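Local coordinates for protein nitroreductase (Desulfitobacterium hafniense, PDB 3PXV) that binds FMN as a homodimeric flavoprotein of the nitroreductase family and probably acts as an FMN-dependent oxidoreductase, at residues 32-45 with 112-124. Numbering follows the deposited sequence.
Sequences IAEAAIQAPSGMNR and DCGILCQTIALAA. With FMN (flavin mononucleotide), chain E.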
ATOM      1  N   ILE B  32       5.569 -14.020   7.099  1.00 44.55           N
ATOM      2  CA  ILE B  32       4.876 -13.138   6.176  1.00 42.96           C
ATOM      3  C   ILE B  32       3.634 -12.491   6.815  1.00 42.72           C
ATOM      4  O   ILE B  32       3.383 -11.287   6.627  1.00 41.85           O
ATOM      5  CB  ILE B  32       4.453 -13.906   4.919  1.00 43.01           C
ATOM      6  CG1 ILE B  32       5.697 -14.335   4.122  1.00 45.57           C
ATOM      7  CG2 ILE B  32       3.485 -13.056   4.070  1.00 40.26           C
ATOM      8  CD1 ILE B  32       5.395 -15.374   3.006  1.00 46.69           C
ATOM      9  N   ALA B  33       2.855 -13.255   7.569  1.00 40.26           N
ATOM     10  CA  ALA B  33       1.663 -12.660   8.177  1.00 42.99           C
ATOM     11  C   ALA B  33       2.065 -11.740   9.348  1.00 44.75           C
ATOM     12  O   ALA B  33       1.363 -10.794   9.636  1.00 45.40           O
ATOM     13  CB  ALA B  33       0.682 -13.721   8.627  1.00 42.19           C
ATOM     14  N   GLU B  34       3.197 -12.012  10.002  1.00 44.66           N
ATOM     15  CA  GLU B  34       3.663 -11.168  11.111  0.50 45.68           C
ATOM     16  C   GLU B  34       4.097  -9.856  10.500  1.00 45.32           C
ATOM     17  O   GLU B  34       3.882  -8.808  11.057  1.00 46.32           O
ATOM     18  CB  GLU B  34       4.818 -11.828  11.887  0.50 45.81           C
ATOM     19  CG  GLU B  34       5.675 -10.915  12.830  0.50 50.58           C
ATOM     20  CD  GLU B  34       4.949 -10.359  14.074  0.50 47.10           C
ATOM     21  OE1 GLU B  34       3.813 -10.763  14.368  0.50 48.89           O
ATOM     22  OE2 GLU B  34       5.537  -9.513  14.775  0.50 46.36           O
ATOM     23  N   ALA B  35       4.695  -9.919   9.310  1.00 45.80           N
ATOM     24  CA  ALA B  35       5.146  -8.722   8.620  1.00 42.19           C
ATOM     25  C   ALA B  35       3.931  -7.876   8.232  1.00 40.95           C
ATOM     26  O   ALA B  35       3.930  -6.659   8.403  1.00 40.19           O
ATOM     27  CB  ALA B  35       5.975  -9.097   7.396  1.00 40.16           C
ATOM     28  N   ALA B  36       2.878  -8.525   7.755  1.00 40.39           N
ATOM     29  CA  ALA B  36       1.672  -7.811   7.341  1.00 41.29           C
ATOM     30  C   ALA B  36       1.071  -6.970   8.479  1.00 41.23           C
ATOM     31  O   ALA B  36       0.761  -5.797   8.304  1.00 41.18           O
ATOM     32  CB  ALA B  36       0.634  -8.800   6.781  1.00 41.05           C
ATOM     33  N   ILE B  37       0.965  -7.550   9.666  1.00 42.96           N
ATOM     34  CA  ILE B  37       0.367  -6.835  10.785  1.00 42.79           C
ATOM     35  C   ILE B  37       1.258  -5.697  11.294  1.00 41.83           C
ATOM     36  O   ILE B  37       0.836  -4.898  12.123  1.00 42.58           O
ATOM     37  CB  ILE B  37      -0.110  -7.795  11.925  1.00 44.51           C
ATOM     38  CG1 ILE B  37       1.031  -8.581  12.577  1.00 44.43           C
ATOM     39  CG2 ILE B  37      -1.161  -8.780  11.380  1.00 37.77           C
ATOM     40  CD1 ILE B  37       0.640  -9.135  13.957  1.00 38.66           C
ATOM     41  N   GLN B  38       2.481  -5.611  10.782  1.00 41.56           N
ATOM     42  CA  GLN B  38       3.389  -4.514  11.136  1.00 42.54           C
ATOM     43  C   GLN B  38       3.192  -3.331  10.170  1.00 42.10           C
ATOM     44  O   GLN B  38       3.863  -2.289  10.277  1.00 40.23           O
ATOM     45  CB  GLN B  38       4.852  -4.993  11.156  1.00 42.35           C
ATOM     46  CG  GLN B  38       5.154  -6.011  12.263  1.00 44.11           C
ATOM     47  CD  GLN B  38       6.442  -6.820  12.065  1.00 45.93           C
ATOM     48  OE1 GLN B  38       6.948  -6.981  10.949  1.00 36.80           O
ATOM     49  NE2 GLN B  38       6.948  -7.376  13.166  1.00 45.01           N
ATOM     50  N   ALA B  39       2.255  -3.495   9.239  1.00 40.60           N
ATOM     51  CA  ALA B  39       1.925  -2.435   8.299  1.00 41.48           C
ATOM     52  C   ALA B  39       1.308  -1.245   9.036  1.00 40.67           C
ATOM     53  O   ALA B  39       0.530  -1.420   9.966  1.00 43.94           O
ATOM     54  CB  ALA B  39       0.942  -2.956   7.225  1.00 38.45           C
ATOM     55  N   PRO B  40       1.663  -0.028   8.635  1.00 40.24           N
ATOM     56  CA  PRO B  40       1.002   1.102   9.255  1.00 41.24           C
ATOM     57  C   PRO B  40      -0.384   1.313   8.649  1.00 40.49           C
ATOM     58  O   PRO B  40      -0.645   0.890   7.526  1.00 38.88           O
ATOM     59  CB  PRO B  40       1.908   2.284   8.906  1.00 40.98           C
ATOM     60  CG  PRO B  40       2.589   1.879   7.649  1.00 40.02           C
ATOM     61  CD  PRO B  40       2.744   0.386   7.718  1.00 40.67           C
ATOM     62  N   SER B  41      -1.247   1.967   9.409  1.00 40.46           N
ATOM     63  CA  SER B  41      -2.578   2.275   8.952  1.00 42.94           C
ATOM     64  C   SER B  41      -3.020   3.624   9.516  1.00 43.78           C
ATOM     65  O   SER B  41      -2.673   3.962  10.666  1.00 45.38           O
ATOM     66  CB  SER B  41      -3.530   1.169   9.406  1.00 42.84           C
ATOM     67  OG  SER B  41      -3.684   1.187  10.806  1.00 44.87           O
ATOM     68  N   GLY B  42      -3.751   4.401   8.717  1.00 44.25           N
ATOM     69  CA  GLY B  42      -4.276   5.717   9.159  1.00 44.72           C
ATOM     70  C   GLY B  42      -4.988   5.630  10.504  1.00 44.87           C
ATOM     71  O   GLY B  42      -5.833   4.771  10.677  1.00 44.99           O
HETATM   72  N   MSE B  43      -4.640   6.510  11.451  1.00 46.95           N
HETATM   73  CA  MSE B  43      -5.161   6.489  12.845  1.00 50.57           C
HETATM   74  C   MSE B  43      -4.881   5.139  13.558  1.00 48.01           C
HETATM   75  O   MSE B  43      -5.497   4.864  14.566  1.00 46.79           O
HETATM   76  CB  MSE B  43      -6.675   6.706  12.906  1.00 52.48           C
HETATM   77  CG  MSE B  43      -7.256   7.879  12.116  1.00 66.31           C
HETATM   78 SE   MSE B  43      -7.146   9.610  12.969  0.75 84.04          SE
HETATM   79  CE  MSE B  43      -5.209   9.880  12.988  1.00 73.86           C
ATOM     80  N   ASN B  44      -3.961   4.327  13.045  1.00 45.49           N
ATOM     81  CA  ASN B  44      -3.715   2.964  13.567  1.00 48.00           C
ATOM     82  C   ASN B  44      -5.015   2.132  13.686  1.00 48.68           C
ATOM     83  O   ASN B  44      -5.118   1.238  14.534  1.00 47.98           O
ATOM     84  CB  ASN B  44      -2.986   2.960  14.925  1.00 45.35           C
ATOM     85  CG  ASN B  44      -2.458   1.572  15.287  1.00 49.67           C
ATOM     86  OD1 ASN B  44      -2.009   0.818  14.408  1.00 50.49           O
ATOM     87  ND2 ASN B  44      -2.522   1.219  16.556  1.00 44.41           N
ATOM     88  N   ARG B  45      -5.989   2.441  12.827  1.00 49.51           N
ATOM     89  CA  ARG B  45      -7.321   1.804  12.855  1.00 49.56           C
ATOM     90  C   ARG B  45      -7.284   0.325  12.450  1.00 47.73           C
ATOM     91  O   ARG B  45      -8.184  -0.414  12.788  1.00 48.62           O
ATOM     92  CB  ARG B  45      -8.314   2.572  11.965  1.00 49.67           C
ATOM     93  CG  ARG B  45      -8.003   2.471  10.457  1.00 55.50           C
ATOM     94  CD  ARG B  45      -9.062   3.138   9.588  1.00 64.37           C
ATOM     95  NE  ARG B  45      -9.003   4.606   9.629  1.00 65.93           N
ATOM     96  CZ  ARG B  45      -8.188   5.352   8.877  1.00 64.22           C
ATOM     97  NH1 ARG B  45      -7.334   4.761   8.038  1.00 58.58           N
ATOM     98  NH2 ARG B  45      -8.206   6.695   8.982  1.00 63.61           N
ATOM     99  N   ASP B 112      -4.818   1.825   3.346  1.00 39.67           N
ATOM    100  CA  ASP B 112      -4.295   0.906   4.340  1.00 39.79           C
ATOM    101  C   ASP B 112      -4.195  -0.501   3.781  1.00 40.51           C
ATOM    102  O   ASP B 112      -3.217  -1.221   4.052  1.00 38.64           O
ATOM    103  CB  ASP B 112      -5.178   0.869   5.600  1.00 40.73           C
ATOM    104  CG  ASP B 112      -5.171   2.185   6.376  1.00 43.23           C
ATOM    105  OD1 ASP B 112      -4.264   3.018   6.185  1.00 45.52           O
ATOM    106  OD2 ASP B 112      -6.073   2.397   7.197  1.00 43.33           O
ATOM    107  N   CYS B 113      -5.204  -0.896   3.005  1.00 41.55           N
ATOM    108  CA  CYS B 113      -5.227  -2.217   2.419  1.00 41.41           C
ATOM    109  C   CYS B 113      -4.029  -2.436   1.515  1.00 41.16           C
ATOM    110  O   CYS B 113      -3.383  -3.497   1.593  1.00 43.48           O
ATOM    111  CB  CYS B 113      -6.535  -2.484   1.653  1.00 42.33           C
ATOM    112  SG  CYS B 113      -6.591  -4.139   0.854  1.00 40.84           S
ATOM    113  N   GLY B 114      -3.733  -1.442   0.671  1.00 40.89           N
ATOM    114  CA  GLY B 114      -2.602  -1.508  -0.256  1.00 39.46           C
ATOM    115  C   GLY B 114      -1.274  -1.498   0.476  1.00 39.61           C
ATOM    116  O   GLY B 114      -0.331  -2.153   0.073  1.00 37.87           O
ATOM    117  N   ILE B 115      -1.218  -0.738   1.570  1.00 41.10           N
ATOM    118  CA  ILE B 115      -0.028  -0.687   2.400  1.00 39.22           C
ATOM    119  C   ILE B 115       0.281  -2.062   2.933  1.00 39.94           C
ATOM    120  O   ILE B 115       1.426  -2.479   2.947  1.00 40.18           O
ATOM    121  CB  ILE B 115      -0.215   0.264   3.561  1.00 39.27           C
ATOM    122  CG1 ILE B 115      -0.209   1.700   3.021  1.00 39.27           C
ATOM    123  CG2 ILE B 115       0.879   0.039   4.618  1.00 36.43           C
ATOM    124  CD1 ILE B 115      -0.387   2.801   4.060  1.00 40.17           C
ATOM    125  N   LEU B 116      -0.744  -2.785   3.371  1.00 39.32           N
ATOM    126  CA  LEU B 116      -0.516  -4.096   3.931  1.00 37.98           C
ATOM    127  C   LEU B 116      -0.182  -5.138   2.847  1.00 40.65           C
ATOM    128  O   LEU B 116       0.707  -5.989   3.054  1.00 39.24           O
ATOM    129  CB  LEU B 116      -1.708  -4.498   4.778  1.00 39.81           C
ATOM    130  CG  LEU B 116      -1.740  -5.850   5.506  1.00 43.95           C
ATOM    131  CD1 LEU B 116      -2.594  -5.747   6.740  1.00 41.93           C
ATOM    132  CD2 LEU B 116      -2.243  -6.966   4.563  1.00 40.49           C
ATOM    133  N   CYS B 117      -0.870  -5.079   1.700  1.00 39.09           N
ATOM    134  CA  CYS B 117      -0.613  -6.055   0.645  1.00 40.54           C
ATOM    135  C   CYS B 117       0.802  -5.941   0.122  1.00 40.38           C
ATOM    136  O   CYS B 117       1.422  -6.952  -0.157  1.00 41.29           O
ATOM    137  CB  CYS B 117      -1.668  -6.004  -0.461  1.00 39.30           C
ATOM    138  SG  CYS B 117      -3.246  -6.668   0.178  1.00 45.57           S
ATOM    139  N   GLN B 118       1.323  -4.717   0.009  1.00 43.00           N
ATOM    140  CA  GLN B 118       2.720  -4.509  -0.423  1.00 42.06           C
ATOM    141  C   GLN B 118       3.658  -5.047   0.655  1.00 40.60           C
ATOM    142  O   GLN B 118       4.664  -5.671   0.343  1.00 39.93           O
ATOM    143  CB  GLN B 118       3.011  -3.034  -0.752  1.00 40.35           C
ATOM    144  CG  GLN B 118       4.438  -2.712  -1.161  1.00 40.86           C
ATOM    145  CD  GLN B 118       4.914  -3.380  -2.449  1.00 41.25           C
ATOM    146  OE1 GLN B 118       4.310  -4.310  -2.927  1.00 45.26           O
ATOM    147  NE2 GLN B 118       6.025  -2.904  -2.999  1.00 40.58           N
ATOM    148  N   THR B 119       3.329  -4.843   1.924  1.00 39.57           N
ATOM    149  CA  THR B 119       4.183  -5.378   2.988  1.00 38.39           C
ATOM    150  C   THR B 119       4.274  -6.909   2.872  1.00 39.65           C
ATOM    151  O   THR B 119       5.359  -7.497   3.000  1.00 38.99           O
ATOM    152  CB  THR B 119       3.671  -4.990   4.333  1.00 38.48           C
ATOM    153  OG1 THR B 119       3.568  -3.565   4.386  1.00 38.35           O
ATOM    154  CG2 THR B 119       4.610  -5.499   5.429  1.00 34.09           C
ATOM    155  N   ILE B 120       3.142  -7.550   2.582  1.00 39.88           N
ATOM    156  CA  ILE B 120       3.131  -8.987   2.346  1.00 39.99           C
ATOM    157  C   ILE B 120       4.046  -9.347   1.160  1.00 41.60           C
ATOM    158  O   ILE B 120       4.924 -10.216   1.278  1.00 42.51           O
ATOM    159  CB  ILE B 120       1.701  -9.526   2.024  1.00 38.61           C
ATOM    160  CG1 ILE B 120       0.787  -9.367   3.238  1.00 38.51           C
ATOM    161  CG2 ILE B 120       1.795 -10.986   1.548  1.00 33.26           C
ATOM    162  CD1 ILE B 120      -0.644  -9.825   3.053  1.00 34.27           C
ATOM    163  N   ALA B 121       3.843  -8.672   0.027  1.00 40.07           N
ATOM    164  CA  ALA B 121       4.575  -9.017  -1.186  1.00 42.60           C
ATOM    165  C   ALA B 121       6.072  -8.869  -0.979  1.00 42.74           C
ATOM    166  O   ALA B 121       6.847  -9.746  -1.383  1.00 43.70           O
ATOM    167  CB  ALA B 121       4.086  -8.183  -2.399  1.00 40.97           C
ATOM    168  N   LEU B 122       6.485  -7.781  -0.332  1.00 41.16           N
ATOM    169  CA  LEU B 122       7.914  -7.572  -0.089  1.00 42.68           C
ATOM    170  C   LEU B 122       8.451  -8.606   0.894  1.00 43.19           C
ATOM    171  O   LEU B 122       9.541  -9.172   0.689  1.00 45.54           O
ATOM    172  CB  LEU B 122       8.225  -6.125   0.358  1.00 41.74           C
ATOM    173  CG  LEU B 122       7.914  -5.060  -0.697  1.00 39.02           C
ATOM    174  CD1 LEU B 122       8.307  -3.689  -0.205  1.00 34.53           C
ATOM    175  CD2 LEU B 122       8.609  -5.344  -2.026  1.00 35.67           C
ATOM    176  N   ALA B 123       7.691  -8.884   1.953  1.00 43.08           N
ATOM    177  CA  ALA B 123       8.136  -9.913   2.913  1.00 41.91           C
ATOM    178  C   ALA B 123       8.279 -11.281   2.223  1.00 39.19           C
ATOM    179  O   ALA B 123       9.256 -11.981   2.416  1.00 38.30           O
ATOM    180  CB  ALA B 123       7.202  -9.986   4.124  1.00 38.88           C
ATOM    181  N   ALA B 124       7.318 -11.639   1.386  1.00 41.66           N
ATOM    182  CA  ALA B 124       7.365 -12.924   0.697  1.00 41.67           C
ATOM    183  C   ALA B 124       8.577 -12.986  -0.230  1.00 44.07           C
ATOM    184  O   ALA B 124       9.312 -13.993  -0.283  1.00 46.66           O
ATOM    185  CB  ALA B 124       6.085 -13.145  -0.081  1.00 41.36           C
TER
HETATM  186  N1  FMN E 200       0.117  10.428  11.081  1.00 42.75           N
HETATM  187  C2  FMN E 200       0.144  11.809  11.244  1.00 47.99           C
HETATM  188  O2  FMN E 200       0.714  12.305  12.232  1.00 44.40           O
HETATM  189  N3  FMN E 200      -0.465  12.619  10.294  1.00 48.26           N
HETATM  190  C4  FMN E 200      -1.102  12.031   9.200  1.00 50.93           C
HETATM  191  O4  FMN E 200      -1.636  12.783   8.371  1.00 47.87           O
HETATM  192  C4A FMN E 200      -1.126  10.615   9.048  1.00 44.10           C
HETATM  193  N5  FMN E 200      -1.740   9.990   7.973  1.00 42.68           N
HETATM  194  C5A FMN E 200      -1.519   8.635   7.718  1.00 44.52           C
HETATM  195  C6  FMN E 200      -1.931   8.075   6.504  1.00 44.97           C
HETATM  196  C7  FMN E 200      -1.724   6.725   6.205  1.00 40.86           C
HETATM  197  C7M FMN E 200      -2.167   6.143   4.895  1.00 38.23           C
HETATM  198  C8  FMN E 200      -1.101   5.941   7.147  1.00 44.77           C
HETATM  199  C8M FMN E 200      -0.855   4.503   6.874  1.00 39.60           C
HETATM  200  C9  FMN E 200      -0.684   6.490   8.369  1.00 50.99           C
HETATM  201  C9A FMN E 200      -0.880   7.836   8.676  1.00 44.08           C
HETATM  202  N10 FMN E 200      -0.486   8.424   9.906  1.00 49.76           N
HETATM  203  C10 FMN E 200      -0.500   9.819  10.017  1.00 41.31           C
HETATM  204  C1' FMN E 200       0.331   7.677  10.909  1.00 42.75           C
HETATM  205  C2' FMN E 200      -0.437   6.613  11.682  1.00 48.09           C
HETATM  206  O2' FMN E 200      -0.942   7.184  12.866  1.00 45.50           O
HETATM  207  C3' FMN E 200       0.503   5.445  12.053  1.00 45.60           C
HETATM  208  O3' FMN E 200       0.851   4.656  10.917  1.00 44.07           O
HETATM  209  C4' FMN E 200      -0.133   4.542  13.101  1.00 45.06           C
HETATM  210  O4' FMN E 200      -0.339   5.286  14.289  1.00 50.20           O
HETATM  211  C5' FMN E 200       0.706   3.283  13.359  1.00 42.52           C
HETATM  212  O5' FMN E 200       1.894   3.660  14.004  1.00 41.15           O
HETATM  213  P   FMN E 200       3.294   3.327  13.390  1.00 42.51           P
HETATM  214  O1P FMN E 200       4.242   4.168  14.218  1.00 48.24           O
HETATM  215  O2P FMN E 200       3.415   3.834  11.976  1.00 38.08           O
HETATM  216  O3P FMN E 200       3.537   1.836  13.540  1.00 46.91           O
HETATM  217  O   HOH W   1      -2.492  -0.890   6.764  1.00 34.26           O
HETATM  218  O   HOH W   2      -5.741   5.565   5.478  1.00 58.09           O
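The buried carboxylate of Asp112 grips residues 41-45 with both oxygens, right beside the flavin. OD1 takes the backbone N-H of Gly42 (N to OD1 2.9 Å) in a nearly straight bond, 165°, on its syn side. OD2 forms a salt bridge with Arg45, whose NH1 lies 2.8 Å from it. The two flat groups lie at a small angle to each other, and OD2 lies at the guanidinium edge. Arg45 gets there by a bend at chi3 (74°), which folds the guanidinium back over Gly42 O. One water joins Arg45 NH1 to Asp112 OD1; another links the carbonyls of Pro40 and Asp112. A leucine in place of Asp112 would probably leave Gly42 N without its acceptor, the Arg45 guanidinium without its carboxylate mate, and that segment free to shift against the flavin.

Next to this grip, Ile115 divides its branches. CG2 packs on Pro40 CD at 3.6 Å, while CD1 reaches the flavin methyl C8M at 3.3 Å. Pro40 CB touches the ribityl O3' (3.3 Å).

Beyond that segment, the end of helix 26-36, residues 32-36, runs roughly antiparallel (146°) to residues 112-124 of helix 106-126, with axes 8.4 Å apart at closest approach. Small residues allow the approach: Ala35 CB meets Ala123 CB at 3.6 Å, and Ala36 CB sits against Ile120 CG1. Ile32 and Ile120 cross at about a right angle, touching CG2 to CG2. With OG1 bonded back to Ile115 O, Thr119 presents CG2 to Ala35 O; OG1 also meets Gln118 of the second subunit. That subunit supplies Arg13, Ser15, Arg17, Tyr91, Tyr136 and His178 to the same FMN. This is the dimer-interface flavin site of the FMN-dependent nitroreductase fold.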